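PDB 3KTN: carbohydrate kinase, pfkB family from Enterococcus faecalis, which probably phosphorylates a sugar acid as a kinase of the pfkB family, with 2-keto-3-deoxygluconate the putative substrate. Local coordinates for residues 162-167 with 192-197. Residues are numbered along the deposited sequence; the frame is centred on the assembly and turned at random.
Sequences KKVCFD and PYCDIV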
loop_
_atom_site.group_PDB
_atom_site.type_symbol
_atom_site.label_atom_id
_atom_site.label_comp_id
_atom_site.label_asym_id
_atom_site.label_seq_id
_atom_site.Cartn_x
_atom_site.Cartn_y
_atom_site.Cartn_z
ATOM N N LYS A 162 -28.268 -14.869 35.902
ATOM C CA LYS A 162 -27.918 -14.504 34.534
ATOM C C LYS A 162 -27.253 -15.709 33.889
ATOM O O LYS A 162 -26.494 -16.426 34.544
ATOM C CB LYS A 162 -26.946 -13.320 34.519
ATOM C CG LYS A 162 -27.484 -12.054 35.165
ATOM C CD LYS A 162 -28.757 -11.585 34.483
ATOM C CE LYS A 162 -29.291 -10.320 35.128
ATOM N NZ LYS A 162 -30.502 -9.834 34.418
ATOM N N LYS A 163 -27.537 -15.936 32.613
ATOM C CA LYS A 163 -26.942 -17.063 31.904
ATOM C C LYS A 163 -25.429 -16.839 31.818
ATOM O O LYS A 163 -24.972 -15.725 31.552
ATOM C CB LYS A 163 -27.548 -17.176 30.505
ATOM C CG LYS A 163 -27.423 -18.556 29.891
ATOM C CD LYS A 163 -28.202 -19.594 30.690
ATOM C CE LYS A 163 -29.686 -19.262 30.753
ATOM N NZ LYS A 163 -30.453 -20.309 31.488
ATOM N N VAL A 164 -24.658 -17.895 32.057
ATOM C CA VAL A 164 -23.204 -17.801 32.033
ATOM C C VAL A 164 -22.574 -18.711 30.981
ATOM O O VAL A 164 -22.865 -19.908 30.927
ATOM C CB VAL A 164 -22.616 -18.149 33.420
ATOM C CG1 VAL A 164 -21.105 -17.994 33.410
ATOM C CG2 VAL A 164 -23.233 -17.249 34.483
ATOM N N CYS A 165 -21.712 -18.128 30.147
ATOM C CA CYS A 165 -21.028 -18.862 29.085
ATOM C C CYS A 165 -19.535 -18.839 29.360
ATOM O O CYS A 165 -19.014 -17.870 29.902
ATOM C CB CYS A 165 -21.317 -18.222 27.733
ATOM S SG CYS A 165 -23.078 -17.989 27.437
ATOM N N PHE A 166 -18.849 -19.903 28.970
ATOM C CA PHE A 166 -17.423 -20.019 29.222
ATOM C C PHE A 166 -16.737 -20.834 28.137
ATOM O O PHE A 166 -17.292 -21.820 27.649
ATOM C CB PHE A 166 -17.215 -20.693 30.581
ATOM C CG PHE A 166 -15.779 -20.966 30.916
ATOM C CD1 PHE A 166 -14.919 -19.931 31.251
ATOM C CD2 PHE A 166 -15.293 -22.269 30.921
ATOM C CE1 PHE A 166 -13.595 -20.187 31.582
ATOM C CE2 PHE A 166 -13.968 -22.536 31.248
ATOM C CZ PHE A 166 -13.119 -21.495 31.583
ATOM N N ASP A 167 -15.528 -20.424 27.766
ATOM C CA ASP A 167 -14.776 -21.140 26.750
ATOM C C ASP A 167 -13.458 -21.644 27.304
ATOM O O ASP A 167 -12.741 -20.917 27.987
ATOM C CB ASP A 167 -14.502 -20.233 25.540
ATOM C CG ASP A 167 -13.526 -19.105 25.857
ATOM O OD1 ASP A 167 -12.380 -19.145 25.365
ATOM O OD2 ASP A 167 -13.898 -18.182 26.609
ATOM N N PRO A 192 -18.743 -24.785 38.018
ATOM C CA PRO A 192 -20.007 -24.948 38.745
ATOM C C PRO A 192 -21.014 -23.822 38.489
ATOM O O PRO A 192 -22.204 -23.966 38.768
ATOM C CB PRO A 192 -19.558 -24.995 40.205
ATOM C CG PRO A 192 -18.209 -25.644 40.117
ATOM C CD PRO A 192 -17.594 -24.930 38.930
ATOM N N TYR A 193 -20.536 -22.704 37.949
ATOM C CA TYR A 193 -21.396 -21.552 37.682
ATOM C C TYR A 193 -21.805 -21.365 36.222
ATOM O O TYR A 193 -22.611 -20.488 35.913
ATOM C CB TYR A 193 -20.697 -20.280 38.158
ATOM C CG TYR A 193 -20.402 -20.278 39.635
ATOM C CD1 TYR A 193 -21.413 -20.032 40.566
ATOM C CD2 TYR A 193 -19.119 -20.545 40.108
ATOM C CE1 TYR A 193 -21.151 -20.051 41.932
ATOM C CE2 TYR A 193 -18.847 -20.568 41.472
ATOM C CZ TYR A 193 -19.868 -20.320 42.377
ATOM O OH TYR A 193 -19.608 -20.339 43.726
ATOM N N CYS A 194 -21.261 -22.188 35.332
ATOM C CA CYS A 194 -21.551 -22.074 33.903
ATOM C C CYS A 194 -22.784 -22.821 33.423
ATOM O O CYS A 194 -23.146 -23.864 33.963
ATOM C CB CYS A 194 -20.342 -22.547 33.094
ATOM S SG CYS A 194 -18.803 -21.751 33.567
ATOM N N ASP A 195 -23.418 -22.272 32.390
ATOM C CA ASP A 195 -24.601 -22.865 31.782
ATOM C C ASP A 195 -24.246 -23.385 30.389
ATOM O O ASP A 195 -24.670 -24.471 29.991
ATOM C CB ASP A 195 -25.719 -21.825 31.672
ATOM C CG ASP A 195 -26.189 -21.323 33.026
ATOM O OD1 ASP A 195 -26.680 -22.150 33.827
ATOM O OD2 ASP A 195 -26.068 -20.107 33.293
ATOM N N ILE A 196 -23.468 -22.598 29.650
ATOM C CA ILE A 196 -23.053 -22.970 28.296
ATOM C C ILE A 196 -21.534 -22.995 28.239
ATOM O O ILE A 196 -20.876 -22.006 28.558
ATOM C CB ILE A 196 -23.589 -21.964 27.257
ATOM C CG1 ILE A 196 -25.112 -21.880 27.368
ATOM C CG2 ILE A 196 -23.184 -22.393 25.849
ATOM C CD1 ILE A 196 -25.744 -20.865 26.443
ATOM N N VAL A 197 -20.976 -24.128 27.833
ATOM C CA VAL A 197 -19.528 -24.270 27.776
ATOM C C VAL A 197 -19.008 -24.680 26.401
ATOM O O VAL A 197 -19.569 -25.564 25.749
ATOM C CB VAL A 197 -19.053 -25.304 28.818
ATOM C CG1 VAL A 197 -17.546 -25.449 28.766
ATOM C CG2 VAL A 197 -19.505 -24.877 30.215
#
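With chi1 at -63°, D195 holds CG anti to its own carbonyl carbon and beside its backbone N, and OD2 meets the backbone of V164; K163 sets CG anti to its N (chi1 -158°), and the bend at chi2 (64°) brings CD against the same carboxylate. OD2 of D195 accepts the N-H of V164 through its anti lone pair, at 2.9 Å between V164 N and D195 OD2. K163 CD lies 3.4 Å from D195 OD2 and also touches CB and CG of D195, the two side chains crossing at about a right angle. The ammonium stops short of the carboxylate; its long, weak ion pair is with E236.

V164 O is gripped twice, by D195 N at 2.8 Å, somewhat tilted from the carbonyl plane, and by I196 N, which lies in that plane. F166 N donates to I196 O, within the parallel pairing of C165 with I196 and F166 with V197. The two strands are neighbours in the central sheet of the ribokinase-like fold, joined by a beta-alpha-beta crossover through helix 177-190, while strand 132-135 pairs with the other edge of 163-167.

On one face of the sheet, C165 SG packs 4.0 Å from both CB and CD1 of I196, and both side chains also touch L287 of helix 278-291. The other face carries F166 and V197. There C194 SG presses on F166 CB at 3.5 Å and approaches the ring obliquely, 5.0 Å from its centroid, whereas V197 CG1 comes to the ring edge near CD2. Y187 of the crossover helix meets the F166 ring edge-to-face. V164 CB rests against Y193 O at 3.4 Å.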